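Aspartokinase (Synechocystis, PDB 3L76) probably catalyses the ATP-dependent phosphorylation of L-aspartate to 4-phospho-L-aspartate, and binds lysine and threonine through its regulatory ACT domains. Local coordinates at residues V38-M43 with V130-G135; V76-L81 with A92-G97; K272-R277 with D313-V318; L301-I306 with I477-C482; V438-D443 with R576-L581. One frame throughout, in Å; residues are numbered along the deposited sequence.

Contact 1: residues V38-M43 with V130-G135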
# COMPACT_ATOMS: atom_id res chain seq x y z
N VAL A 38 -17.47 7.39 -5.74
CA VAL A 38 -17.51 6.32 -4.75
C VAL A 38 -16.29 6.32 -3.82
O VAL A 38 -15.15 6.36 -4.27
CB VAL A 38 -17.66 4.94 -5.40
CG1 VAL A 38 -17.64 3.86 -4.35
CG2 VAL A 38 -18.94 4.88 -6.19
N VAL A 39 -16.58 6.26 -2.52
CA VAL A 39 -15.57 6.09 -1.49
C VAL A 39 -15.68 4.67 -0.96
O VAL A 39 -16.78 4.17 -0.72
CB VAL A 39 -15.79 7.05 -0.31
CG1 VAL A 39 -14.85 6.70 0.82
CG2 VAL A 39 -15.63 8.52 -0.73
N VAL A 40 -14.56 3.99 -0.80
CA VAL A 40 -14.60 2.61 -0.34
C VAL A 40 -13.63 2.45 0.81
O VAL A 40 -12.55 3.05 0.82
CB VAL A 40 -14.21 1.62 -1.47
CG1 VAL A 40 -14.53 0.20 -1.07
CG2 VAL A 40 -14.92 1.97 -2.76
N SER A 41 -14.02 1.64 1.79
CA SER A 41 -13.14 1.33 2.91
C SER A 41 -12.27 0.13 2.57
O SER A 41 -12.58 -0.61 1.65
CB SER A 41 -13.96 1.01 4.16
OG SER A 41 -14.72 2.13 4.56
N ALA A 42 -11.18 -0.05 3.31
CA ALA A 42 -10.41 -1.28 3.19
C ALA A 42 -11.35 -2.48 3.35
O ALA A 42 -12.41 -2.35 3.96
CB ALA A 42 -9.30 -1.31 4.23
N MET A 43 -10.95 -3.63 2.82
CA MET A 43 -11.87 -4.75 2.61
C MET A 43 -12.64 -5.32 3.81
O MET A 43 -13.84 -5.56 3.71
CB MET A 43 -11.19 -5.88 1.85
CG MET A 43 -11.00 -5.54 0.39
SD MET A 43 -10.70 -7.00 -0.62
CE MET A 43 -12.21 -7.92 -0.38
N VAL A 130 -17.54 6.54 -13.51
CA VAL A 130 -17.72 6.67 -12.08
C VAL A 130 -16.34 6.78 -11.48
O VAL A 130 -15.48 5.93 -11.71
CB VAL A 130 -18.57 5.56 -11.39
CG1 VAL A 130 -19.41 4.74 -12.34
CG2 VAL A 130 -17.81 4.78 -10.32
N VAL A 131 -16.10 7.86 -10.74
CA VAL A 131 -14.80 7.98 -10.11
C VAL A 131 -14.77 7.41 -8.71
O VAL A 131 -15.55 7.79 -7.84
CB VAL A 131 -14.12 9.38 -10.28
CG1 VAL A 131 -14.94 10.38 -11.09
CG2 VAL A 131 -13.47 9.89 -9.01
N VAL A 132 -13.89 6.45 -8.54
CA VAL A 132 -13.75 5.73 -7.31
C VAL A 132 -12.47 6.22 -6.68
O VAL A 132 -11.41 6.15 -7.31
CB VAL A 132 -13.65 4.24 -7.59
CG1 VAL A 132 -13.38 3.46 -6.31
CG2 VAL A 132 -14.91 3.77 -8.30
N VAL A 133 -12.56 6.73 -5.45
CA VAL A 133 -11.41 7.41 -4.87
C VAL A 133 -10.90 6.82 -3.58
O VAL A 133 -11.63 6.16 -2.84
CB VAL A 133 -11.55 8.97 -4.70
CG1 VAL A 133 -12.39 9.65 -5.77
CG2 VAL A 133 -11.82 9.40 -3.28
N ALA A 134 -9.63 7.09 -3.31
CA ALA A 134 -8.98 6.66 -2.10
C ALA A 134 -7.67 7.42 -1.91
O ALA A 134 -6.81 7.46 -2.81
CB ALA A 134 -8.73 5.16 -2.13
N GLY A 135 -7.53 8.03 -0.74
CA GLY A 135 -6.30 8.71 -0.39
C GLY A 135 -6.28 10.19 -0.70
O GLY A 135 -6.96 10.69 -1.61

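Contact 2: residues V76-L81 with A92-G97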
# COMPACT_ATOMS: atom_id res chain seq x y z
N VAL A 76 -6.25 -1.11 -2.44
CA VAL A 76 -6.55 -2.36 -3.14
C VAL A 76 -8.04 -2.42 -3.45
O VAL A 76 -8.45 -2.88 -4.51
CB VAL A 76 -6.05 -3.69 -2.44
CG1 VAL A 76 -4.94 -3.43 -1.44
CG2 VAL A 76 -7.20 -4.50 -1.84
N SER A 77 -8.83 -1.89 -2.54
CA SER A 77 -10.29 -1.90 -2.68
C SER A 77 -10.82 -1.10 -3.88
O SER A 77 -11.69 -1.58 -4.61
CB SER A 77 -10.94 -1.41 -1.37
OG SER A 77 -10.56 -2.23 -0.27
N ILE A 78 -10.33 0.12 -4.08
CA ILE A 78 -10.77 0.90 -5.24
C ILE A 78 -10.27 0.31 -6.57
O ILE A 78 -10.93 0.43 -7.60
CB ILE A 78 -10.38 2.39 -5.12
CG1 ILE A 78 -8.88 2.59 -5.35
CG2 ILE A 78 -10.83 2.96 -3.76
CD1 ILE A 78 -8.47 4.06 -5.43
N ALA A 79 -9.10 -0.34 -6.55
CA ALA A 79 -8.62 -1.04 -7.73
C ALA A 79 -9.58 -2.18 -8.06
O ALA A 79 -10.09 -2.27 -9.18
CB ALA A 79 -7.19 -1.56 -7.51
N LEU A 80 -9.85 -3.02 -7.07
CA LEU A 80 -10.76 -4.14 -7.28
C LEU A 80 -12.10 -3.67 -7.80
O LEU A 80 -12.57 -4.13 -8.85
CB LEU A 80 -10.92 -4.97 -6.00
CG LEU A 80 -9.84 -6.05 -5.87
CD1 LEU A 80 -9.77 -6.87 -7.15
CD2 LEU A 80 -8.49 -5.44 -5.59
N LEU A 81 -12.71 -2.75 -7.07
CA LEU A 81 -14.05 -2.27 -7.41
C LEU A 81 -14.17 -1.70 -8.82
O LEU A 81 -15.16 -1.94 -9.51
CB LEU A 81 -14.52 -1.24 -6.39
CG LEU A 81 -15.93 -0.69 -6.65
CD1 LEU A 81 -16.96 -1.81 -6.59
CD2 LEU A 81 -16.30 0.42 -5.69
N ALA A 92 -15.28 3.31 -15.32
CA ALA A 92 -14.89 3.74 -13.99
C ALA A 92 -13.44 4.19 -14.02
O ALA A 92 -12.81 4.18 -15.07
CB ALA A 92 -15.07 2.61 -13.00
N ILE A 93 -12.92 4.59 -12.86
CA ILE A 93 -11.53 4.99 -12.74
C ILE A 93 -11.15 5.23 -11.28
O ILE A 93 -11.90 5.84 -10.53
CB ILE A 93 -11.23 6.27 -13.54
CG1 ILE A 93 -9.72 6.56 -13.56
CG2 ILE A 93 -12.04 7.47 -12.99
CD1 ILE A 93 -9.36 7.85 -14.30
N SER A 94 -9.97 4.77 -10.90
CA SER A 94 -9.49 4.94 -9.53
C SER A 94 -8.57 6.14 -9.39
O SER A 94 -7.52 6.20 -10.02
CB SER A 94 -8.77 3.68 -9.06
OG SER A 94 -9.59 2.54 -9.21
N LEU A 95 -8.98 7.09 -8.55
CA LEU A 95 -8.14 8.24 -8.21
C LEU A 95 -7.56 8.10 -6.80
O LEU A 95 -8.16 7.47 -5.92
CB LEU A 95 -8.92 9.55 -8.35
CG LEU A 95 -9.29 9.98 -9.76
CD1 LEU A 95 -9.86 11.39 -9.74
CD2 LEU A 95 -8.06 9.90 -10.67
N THR A 96 -6.39 8.70 -6.59
CA THR A 96 -5.61 8.51 -5.37
C THR A 96 -4.86 9.79 -5.01
O THR A 96 -4.60 10.63 -5.88
CB THR A 96 -4.60 7.35 -5.55
OG1 THR A 96 -4.85 6.32 -4.59
CG2 THR A 96 -3.17 7.85 -5.41
N GLY A 97 -4.52 9.93 -3.73
CA GLY A 97 -3.66 11.01 -3.27
C GLY A 97 -3.94 12.38 -3.88
O GLY A 97 -5.07 12.84 -3.89

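Contact 3: residues K272-R277 with D313-V318. With SO4 (sulfate ion), chain G.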
# COMPACT_ATOMS: atom_id res chain seq x y z
N LYS A 272 -32.52 31.52 36.56
CA LYS A 272 -32.53 30.28 37.33
C LYS A 272 -33.63 30.24 38.40
O LYS A 272 -33.83 31.19 39.18
CB LYS A 272 -31.16 30.04 37.97
CG LYS A 272 -31.06 28.73 38.76
CD LYS A 272 -29.86 28.72 39.69
CE LYS A 272 -30.06 29.66 40.86
NZ LYS A 272 -28.96 29.58 41.87
N VAL A 273 -34.35 29.13 38.43
CA VAL A 273 -35.12 28.74 39.58
C VAL A 273 -34.52 27.46 40.17
O VAL A 273 -34.27 26.50 39.45
CB VAL A 273 -36.60 28.48 39.25
CG1 VAL A 273 -37.35 28.13 40.50
CG2 VAL A 273 -37.23 29.70 38.57
N ALA A 274 -34.28 27.44 41.47
CA ALA A 274 -33.82 26.22 42.12
C ALA A 274 -34.71 25.88 43.31
O ALA A 274 -35.10 26.76 44.09
CB ALA A 274 -32.34 26.36 42.55
N LEU A 275 -35.06 24.60 43.42
CA LEU A 275 -35.67 24.04 44.62
C LEU A 275 -34.59 23.35 45.44
O LEU A 275 -34.02 22.36 45.00
CB LEU A 275 -36.74 23.03 44.25
CG LEU A 275 -38.15 23.41 44.67
CD1 LEU A 275 -39.09 22.26 44.41
CD2 LEU A 275 -38.18 23.82 46.15
N LEU A 276 -34.32 23.87 46.63
CA LEU A 276 -33.26 23.35 47.49
C LEU A 276 -33.78 22.34 48.50
O LEU A 276 -34.90 22.46 49.00
CB LEU A 276 -32.62 24.51 48.25
CG LEU A 276 -32.07 25.66 47.44
CD1 LEU A 276 -31.65 26.78 48.37
CD2 LEU A 276 -30.90 25.20 46.57
N ARG A 277 -32.95 21.35 48.81
CA ARG A 277 -33.19 20.42 49.91
C ARG A 277 -34.55 19.74 49.83
O ARG A 277 -35.31 19.71 50.81
CB ARG A 277 -33.04 21.12 51.26
CG ARG A 277 -32.79 20.18 52.41
CD ARG A 277 -32.27 20.92 53.61
NE ARG A 277 -31.77 20.02 54.64
CZ ARG A 277 -31.52 20.40 55.89
NH1 ARG A 277 -31.73 21.65 56.27
NH2 ARG A 277 -31.06 19.52 56.76
N ASP A 313 -30.95 19.02 45.47
CA ASP A 313 -31.50 20.24 44.88
C ASP A 313 -31.93 19.95 43.43
O ASP A 313 -31.46 19.01 42.79
CB ASP A 313 -30.49 21.37 44.91
CG ASP A 313 -29.88 21.59 46.28
OD1 ASP A 313 -30.59 21.47 47.31
OD2 ASP A 313 -28.68 21.90 46.32
N ILE A 314 -32.86 20.75 42.92
CA ILE A 314 -33.21 20.71 41.52
C ILE A 314 -33.16 22.12 40.93
O ILE A 314 -33.82 23.04 41.43
CB ILE A 314 -34.57 20.08 41.28
CG1 ILE A 314 -34.59 18.66 41.85
CG2 ILE A 314 -34.89 20.09 39.80
CD1 ILE A 314 -35.91 17.93 41.66
N ALA A 315 -32.37 22.31 39.87
CA ALA A 315 -32.24 23.62 39.26
C ALA A 315 -32.67 23.56 37.82
O ALA A 315 -32.49 22.55 37.17
CB ALA A 315 -30.83 24.15 39.38
N PHE A 316 -33.30 24.62 37.36
CA PHE A 316 -33.67 24.74 35.96
C PHE A 316 -33.59 26.19 35.51
O PHE A 316 -33.53 27.10 36.34
CB PHE A 316 -35.03 24.12 35.67
CG PHE A 316 -36.17 24.75 36.41
CD1 PHE A 316 -36.87 25.80 35.86
CD2 PHE A 316 -36.55 24.28 37.65
CE1 PHE A 316 -37.94 26.38 36.54
CE2 PHE A 316 -37.61 24.86 38.34
CZ PHE A 316 -38.29 25.91 37.78
N THR A 317 -33.54 26.41 34.21
CA THR A 317 -33.58 27.78 33.71
C THR A 317 -34.75 27.98 32.79
O THR A 317 -35.32 27.04 32.24
CB THR A 317 -32.29 28.21 32.96
OG1 THR A 317 -32.16 27.47 31.73
CG2 THR A 317 -31.07 28.01 33.85
N VAL A 318 -35.04 29.24 32.58
CA VAL A 318 -36.24 29.65 31.93
C VAL A 318 -35.88 31.00 31.30
O VAL A 318 -34.89 31.63 31.68
CB VAL A 318 -37.30 29.73 33.06
CG1 VAL A 318 -37.87 31.12 33.29
CG2 VAL A 318 -38.26 28.52 33.10
S SO4 G . -30.97 16.26 54.81
O1 SO4 G . -29.70 16.50 54.20
O2 SO4 G . -32.16 16.57 54.03
O3 SO4 G . -31.00 14.84 55.05
O4 SO4 G . -31.06 17.15 55.93

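Contact 4: residues L301-I306 with I477-C482. With THR (threonine), chain C; THR (threonine), chain D.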
# COMPACT_ATOMS: atom_id res chain seq x y z
N LEU A 301 -32.34 24.54 30.69
CA LEU A 301 -31.47 23.73 31.54
C LEU A 301 -32.20 23.02 32.68
O LEU A 301 -33.03 23.61 33.37
CB LEU A 301 -30.33 24.58 32.12
CG LEU A 301 -29.14 24.96 31.24
CD1 LEU A 301 -28.38 26.12 31.85
CD2 LEU A 301 -28.20 23.75 31.03
N ILE A 302 -31.89 21.75 32.87
CA ILE A 302 -32.23 21.06 34.11
C ILE A 302 -30.96 20.42 34.67
O ILE A 302 -30.34 19.56 34.04
CB ILE A 302 -33.34 20.01 33.92
CG1 ILE A 302 -34.57 20.64 33.27
CG2 ILE A 302 -33.71 19.35 35.27
CD1 ILE A 302 -35.71 19.68 33.07
N ILE A 303 -30.57 20.86 35.86
CA ILE A 303 -29.35 20.38 36.49
C ILE A 303 -29.61 19.81 37.89
O ILE A 303 -30.14 20.48 38.78
CB ILE A 303 -28.29 21.51 36.56
CG1 ILE A 303 -28.12 22.17 35.19
CG2 ILE A 303 -26.96 20.99 37.11
CD1 ILE A 303 -27.04 23.23 35.14
N GLN A 304 -29.27 18.55 38.07
CA GLN A 304 -29.32 17.96 39.39
C GLN A 304 -28.08 17.12 39.64
O GLN A 304 -27.91 16.05 39.06
CB GLN A 304 -30.57 17.10 39.55
CG GLN A 304 -30.68 16.45 40.93
CD GLN A 304 -31.83 15.49 41.01
OE1 GLN A 304 -33.01 15.86 40.81
NE2 GLN A 304 -31.52 14.23 41.29
N SER A 305 -27.21 17.62 40.51
CA SER A 305 -25.97 16.93 40.84
C SER A 305 -26.21 15.86 41.90
O SER A 305 -27.34 15.40 42.08
CB SER A 305 -24.88 17.92 41.27
OG SER A 305 -23.66 17.26 41.60
N ILE A 306 -25.15 15.45 42.58
CA ILE A 306 -25.23 14.37 43.56
C ILE A 306 -26.02 14.77 44.82
O ILE A 306 -26.04 15.94 45.21
CB ILE A 306 -23.81 13.87 43.93
CG1 ILE A 306 -23.91 12.57 44.73
CG2 ILE A 306 -23.04 14.93 44.69
CD1 ILE A 306 -22.59 11.98 45.08
N ILE A 477 -21.55 17.37 36.10
CA ILE A 477 -22.71 18.07 36.64
C ILE A 477 -22.35 18.85 37.88
O ILE A 477 -21.73 18.34 38.82
CB ILE A 477 -23.83 17.11 36.98
CG1 ILE A 477 -24.02 16.10 35.85
CG2 ILE A 477 -25.09 17.88 37.24
CD1 ILE A 477 -25.13 15.08 36.12
N GLN A 478 -22.72 20.12 37.88
CA GLN A 478 -22.43 20.99 39.00
C GLN A 478 -23.61 21.94 39.18
O GLN A 478 -24.05 22.57 38.21
CB GLN A 478 -21.12 21.76 38.77
CG GLN A 478 -20.81 22.79 39.84
CD GLN A 478 -19.58 23.61 39.50
OE1 GLN A 478 -18.50 23.07 39.32
NE2 GLN A 478 -19.75 24.93 39.43
N SER A 479 -24.13 22.01 40.40
CA SER A 479 -25.35 22.78 40.63
C SER A 479 -25.18 23.85 41.71
O SER A 479 -24.43 24.81 41.52
CB SER A 479 -26.52 21.84 40.95
OG SER A 479 -27.74 22.55 40.88
N GLN A 480 -25.85 23.69 42.84
CA GLN A 480 -25.87 24.76 43.84
C GLN A 480 -24.63 24.82 44.73
O GLN A 480 -23.81 23.90 44.76
CB GLN A 480 -27.13 24.66 44.69
CG GLN A 480 -28.43 24.71 43.85
CD GLN A 480 -28.38 25.86 42.85
OE1 GLN A 480 -28.52 27.02 43.21
NE2 GLN A 480 -28.17 25.52 41.59
N ARG A 481 -24.48 25.93 45.44
CA ARG A 481 -23.55 25.97 46.56
C ARG A 481 -23.98 25.00 47.67
O ARG A 481 -25.18 24.83 47.93
CB ARG A 481 -23.43 27.37 47.11
CG ARG A 481 -22.71 28.29 46.16
CD ARG A 481 -22.50 29.68 46.72
NE ARG A 481 -21.37 30.35 46.08
CZ ARG A 481 -20.95 31.57 46.40
NH1 ARG A 481 -21.56 32.26 47.35
NH2 ARG A 481 -19.92 32.11 45.76
N CYS A 482 -23.01 24.34 48.27
CA CYS A 482 -23.24 23.42 49.39
C CYS A 482 -23.84 24.17 50.60
O CYS A 482 -23.39 25.27 50.94
CB CYS A 482 -21.92 22.80 49.84
SG CYS A 482 -21.00 21.99 48.58
N THR C . -34.65 11.56 43.41
CA THR C . -35.76 12.46 43.07
C THR C . -36.70 11.84 42.04
O THR C . -36.44 10.73 41.54
CB THR C . -35.27 13.83 42.59
OG1 THR C . -34.49 13.68 41.39
CG2 THR C . -34.40 14.48 43.66
OXT THR C . -37.73 12.43 41.72
N THR D . -16.55 27.70 40.71
CA THR D . -15.47 26.74 40.47
C THR D . -14.70 27.13 39.23
O THR D . -15.12 28.04 38.49
CB THR D . -16.00 25.31 40.30
OG1 THR D . -16.88 25.26 39.17
CG2 THR D . -16.72 24.83 41.57
OXT THR D . -13.65 26.54 38.95
O HOH W 1 -23.11 20.13 42.44

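Contact 5: residues V438-D443 with R576-L581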
# COMPACT_ATOMS: atom_id res chain seq x y z
N VAL A 438 -33.99 7.01 22.32
CA VAL A 438 -33.55 6.95 23.71
C VAL A 438 -32.39 5.99 23.81
O VAL A 438 -32.23 5.12 22.97
CB VAL A 438 -34.70 6.51 24.65
CG1 VAL A 438 -35.84 7.50 24.61
CG2 VAL A 438 -35.18 5.13 24.28
N ALA A 439 -31.58 6.14 24.85
CA ALA A 439 -30.38 5.33 24.97
C ALA A 439 -29.95 5.11 26.42
O ALA A 439 -30.36 5.82 27.33
CB ALA A 439 -29.25 5.94 24.16
N LEU A 440 -29.10 4.10 26.61
CA LEU A 440 -28.69 3.66 27.92
C LEU A 440 -27.20 3.42 27.98
O LEU A 440 -26.65 2.71 27.15
CB LEU A 440 -29.40 2.36 28.27
CG LEU A 440 -29.12 1.87 29.71
CD1 LEU A 440 -29.83 2.75 30.75
CD2 LEU A 440 -29.51 0.43 29.89
N ASP A 441 -26.52 3.99 28.97
CA ASP A 441 -25.13 3.62 29.20
C ASP A 441 -24.92 3.07 30.61
O ASP A 441 -25.17 3.76 31.61
CB ASP A 441 -24.19 4.79 28.90
CG ASP A 441 -22.73 4.41 29.01
OD1 ASP A 441 -22.42 3.38 29.64
OD2 ASP A 441 -21.89 5.14 28.46
N GLN A 442 -24.47 1.82 30.69
CA GLN A 442 -24.26 1.16 31.97
C GLN A 442 -22.81 0.72 32.22
O GLN A 442 -22.54 -0.09 33.09
CB GLN A 442 -25.23 -0.01 32.15
CG GLN A 442 -25.53 -0.76 30.88
CD GLN A 442 -26.48 -1.93 31.06
OE1 GLN A 442 -26.60 -2.49 32.16
NE2 GLN A 442 -27.15 -2.31 29.98
N ASP A 443 -21.87 1.30 31.47
CA ASP A 443 -20.46 0.97 31.61
C ASP A 443 -19.71 2.06 32.37
O ASP A 443 -18.48 2.09 32.38
CB ASP A 443 -19.81 0.81 30.24
CG ASP A 443 -20.17 -0.50 29.58
OD1 ASP A 443 -21.38 -0.76 29.37
OD2 ASP A 443 -19.25 -1.28 29.25
N ARG A 576 -31.19 -0.98 37.40
CA ARG A 576 -32.45 -0.45 36.90
C ARG A 576 -32.33 0.25 35.55
O ARG A 576 -33.32 0.75 35.03
CB ARG A 576 -33.04 0.49 37.93
CG ARG A 576 -34.51 0.33 38.06
CD ARG A 576 -34.87 -0.71 39.11
NE ARG A 576 -36.03 -0.19 39.80
CZ ARG A 576 -37.28 -0.29 39.35
NH1 ARG A 576 -37.53 -0.93 38.22
NH2 ARG A 576 -38.27 0.24 40.03
N GLY A 577 -31.13 0.29 35.00
CA GLY A 577 -30.90 0.90 33.70
C GLY A 577 -31.80 0.37 32.60
O GLY A 577 -32.45 1.13 31.90
N VAL A 578 -31.84 -0.95 32.46
CA VAL A 578 -32.67 -1.56 31.44
C VAL A 578 -34.14 -1.22 31.65
O VAL A 578 -34.84 -0.85 30.70
CB VAL A 578 -32.48 -3.08 31.38
CG1 VAL A 578 -33.49 -3.70 30.43
CG2 VAL A 578 -31.07 -3.42 30.94
N ASP A 579 -34.61 -1.34 32.88
CA ASP A 579 -36.01 -1.02 33.17
C ASP A 579 -36.31 0.42 32.79
O ASP A 579 -37.37 0.73 32.26
CB ASP A 579 -36.33 -1.24 34.65
CG ASP A 579 -35.86 -2.58 35.16
OD1 ASP A 579 -34.77 -3.03 34.76
OD2 ASP A 579 -36.58 -3.17 35.99
N ALA A 580 -35.36 1.30 33.08
CA ALA A 580 -35.54 2.71 32.82
C ALA A 580 -35.54 2.99 31.32
O ALA A 580 -36.28 3.84 30.84
CB ALA A 580 -34.45 3.51 33.52
N LEU A 581 -34.74 2.24 30.58
CA LEU A 581 -34.69 2.41 29.14
C LEU A 581 -36.02 2.03 28.51
O LEU A 581 -36.51 2.72 27.61
CB LEU A 581 -33.55 1.59 28.51
CG LEU A 581 -33.44 1.67 26.98
CD1 LEU A 581 -33.03 3.05 26.51
CD2 LEU A 581 -32.49 0.61 26.46

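Contact 1: residues V38-M43 with V130-G135
In the mixed, largely parallel core sheet of the amino acid kinase domain, Val38 of strand 35-40 lies beside Val132 of strand 130-138. Two backbone hydrogen bonds hold this pairing. Val38 N donates to Val131 O at 2.9 Å. Val133 N donates to Val38 O, also at 2.9 Å, and arrives nearly along the C=O axis. The same carbonyl receives a CA-H contact, Val132 CA to Val38 O at 3.4 Å. The side chains of Val38 and Val132 share one face of the sheet. Val132 has CG1 anti to its backbone N (chi1 175°), and its two methyls meet different partners. Its CG2 lies 4.2 Å from Val38 CB, and its CG1 lies 4.1 Å from Val40 CG2. Val38 CG2 also meets Val130 CG2 at 4.3 Å. Ile26 of helix 16-31 and Ile78 of helix 63-87 close over this face, while Leu162 of helix 154-166 touches Val39 and Val133 on the other. The strands splay by 33°, and no cross-strand hydrogen bond is made beyond Val38. Strand 35-40 is bonded on its other edge to strand 3-8, through Val39 and Ser41. Just past the strand, Ser41 OG bonds to Lys7 and Ser155, at the end of the sheet where kinases of this family usually carry the active site. The side-chain contact is valine against valine and wholly apolar. The two backbone bonds are the only hydrogen bonds between the segments and probably set the register.

Contact 2: residues V76-L81 with A92-G97
Ile78 of helix 63-87 presses its side-chain end onto Ser94 and Leu95 of strand 92-96, and this is the tight part of the contact. Ile78 CD1 lies 3.5 Å from Leu95 O. The same methyl is 3.7 Å from Ser94 CB, and Ile78 CG1 is 3.9 Å from that carbon. Ile78 carries CG1 between its backbone N and carbonyl carbon (chi1 74°), a crowded position that directs the ethyl branch to the strand. An alanine here would probably open a gap over Ser94 CB and Leu95 O, where CG1 and CD1 now lie. Ile78 also touches Val132 and Ala134 of the next strand. Helix and strand run in nearly opposite directions, with their axes 7.9 Å apart. They form the later part of a beta-alpha-beta crossover that carries the chain from strand 35-40 over strand 130-138 to strand 92-96. Leu81, about one turn on, packs on Val38 and Val40 of strand 35-40. Ser94 OG lies 3.0 Å from Ile78 O, and bonds to Glu65 of the second subunit and to Ser82 OG. Met68 of that subunit packs on Ser94. The contact is looser away from Ile78. Thr96 OG1 stands 4.3 Å from Ile78 CD1 and bonds instead to Ala134 O. Ala79 points away from the strand and keeps its CB at 5.0 Å or more from it. This looser flank faces protein rather than open solvent: Glu65 of the second subunit packs on Ala79, and Glu146 of that subunit on Thr96.

Contact 3: residues K272-R277 with D313-V318
Phe316 holds CG between its backbone N and carbonyl carbon (chi1 61°), which sets its ring beside Val273. Asp313 has CG anti to its carbonyl carbon (chi1 -51°), and its carboxylate reaches Arg277 at the other end of the pairing. Val273 CB sits over a face of the Phe316 ring, 3.9 Å from the centroid and 29° off the normal, a CH-pi contact. Val273 and Phe316 are a hydrogen-bonded antiparallel pair, with two 3.0 Å bonds between N of each and O of the other. Leu275 and Ile314 repeat this, and Leu275 N to Ile314 O is 2.8 Å. These are the two central strands of an ACT domain, of the beta-alpha-beta-beta-alpha-beta type. Helices 284-294 and 323-333 cover the face of Val273, Leu275, Ile314 and Phe316. On the other face Ala274 CB meets Ala315 CB at 4.1 Å, and Lys272 NZ bonds to Gln480. Where the chain turns at Arg277, Asp313 OD1 accepts from Arg277 N at 2.8 Å. Leu276 CD2 lies against the carboxylate, 3.8 Å from Asp313 CG. An alanine in place of Asp313 would probably leave Arg277 N without this acceptor and the corner less firmly held. The extended Arg277 side chain binds, through NH2, a sulfate probably from the crystallisation liquor, which Ser311 and Asn310 also hold.

Contact 4: residues L301-I306 with I477-C482
Ile303 and Ile477 make a buried, mainly apolar contact between two ACT domains, where the faces of two strands from different domains meet. No direct hydrogen bond joins residues 301-306 to 477-482. In both isoleucines CG2 is anti to the backbone N, and the two CG2 methyls meet at 3.6 Å. The side chains pass one another in opposing senses. Ile303 CG2 also rests on Gln478 O at 3.5 Å, and Ser479 CB is 4.0 Å from the same methyl. Ser305 CB comes to 4.0 Å from Ile477 CG2. Ser305 OG is bridged to the other segment by a water, which accepts from Ser479 N at 3.0 Å and bonds only weakly to Ser305 OG. Ser479 OG is held within its own segment, by Gln480 NE2 at 3.1 Å. Each segment also pairs with a further domain: Gln304 is backbone-bonded to Ile561, and Gln478 to Ile389. Met560 then touches Ile477, and Met388 touches Ile303, so all four ACT domains meet here. The two glutamines point away from the contact, each to its own threonine. The hydroxyl OG1 of one threonine donates to Gln304 OE1 at 2.7 Å. That of the other donates to Gln478 OE1, also at 2.7 Å, and Gln478 NE2 donates back to it. Gln304 NE2 also bonds to Ile558 O and Glu559 O, and Gln478 NE2 to Glu387 O, carbonyls of the partner domains. Residues alternate between domain packing and the threonine pockets, which lie between paired ACT domains as in other ACT-domain enzymes.

Contact 5: residues V438-D443 with R576-L581
Gly577 O accepts the helix bond from Leu581 N at 2.9 Å and is also touched by Leu440 CD1, at 3.3 Å. Leu440 has CG anti to its backbone N (chi1 -175°), and its branched end lies against this first helical peptide. Its CD2 is 3.5 Å from Gly577 C. The missing side chain of Gly577 leaves room for this approach. Leu581, one turn on, reaches over residues 438-440. Its CD1 meets Val438 CG2 at 3.7 Å and also lies on Ala439 C, while its CD2 lies 4.0 Å from Leu440 CB. Farther along the strand, Gln442 NE2 only grazes Val578 CG2, at 4.2 Å. Helix 577-587 belongs to the last ACT domain and runs nearly antiparallel to residues 438-441, with axes 8.5 Å apart. Strand 437-453 borders strand 520-533, to which Ala439 and Asp441 are backbone-bonded. Leu187 of the kinase domain packs on both Leu440 and Leu581, and Thr183 OG1 bonds to Val438 O, so catalytic and regulatory parts meet here. No polar group bonds across the two segments. Asp441 OD1 accepts from Asp443 N in an Asx turn, and Arg576, at the N-cap position, forms a salt bridge with Asp579. With no hydrogen bond or ion pair across it, the contact depends on the fit of leucine and valine methyls, and of Leu440 on the helix backbone.

Contacts 1 and 2 lie in the kinase domain and share strand 130-138, with centres 6 Å apart. Contact 1 is strand pairing; contact 2 sets a helix on the same sheet, beside the second subunit. Contacts 3 and 4 lie on the far side of the chain's centre, with their own centres 8 Å apart, and strands 302-303 and 311-318 join them. Contact 3 is rich in backbone bonds within one ACT domain, whereas contact 4 joins different ACT domains by side chains and water. Contact 5 is only partly buried and without a polar bond across its segments. Its centre is 22 Å from that of contact 4. Contacts 1 to 4 are buried.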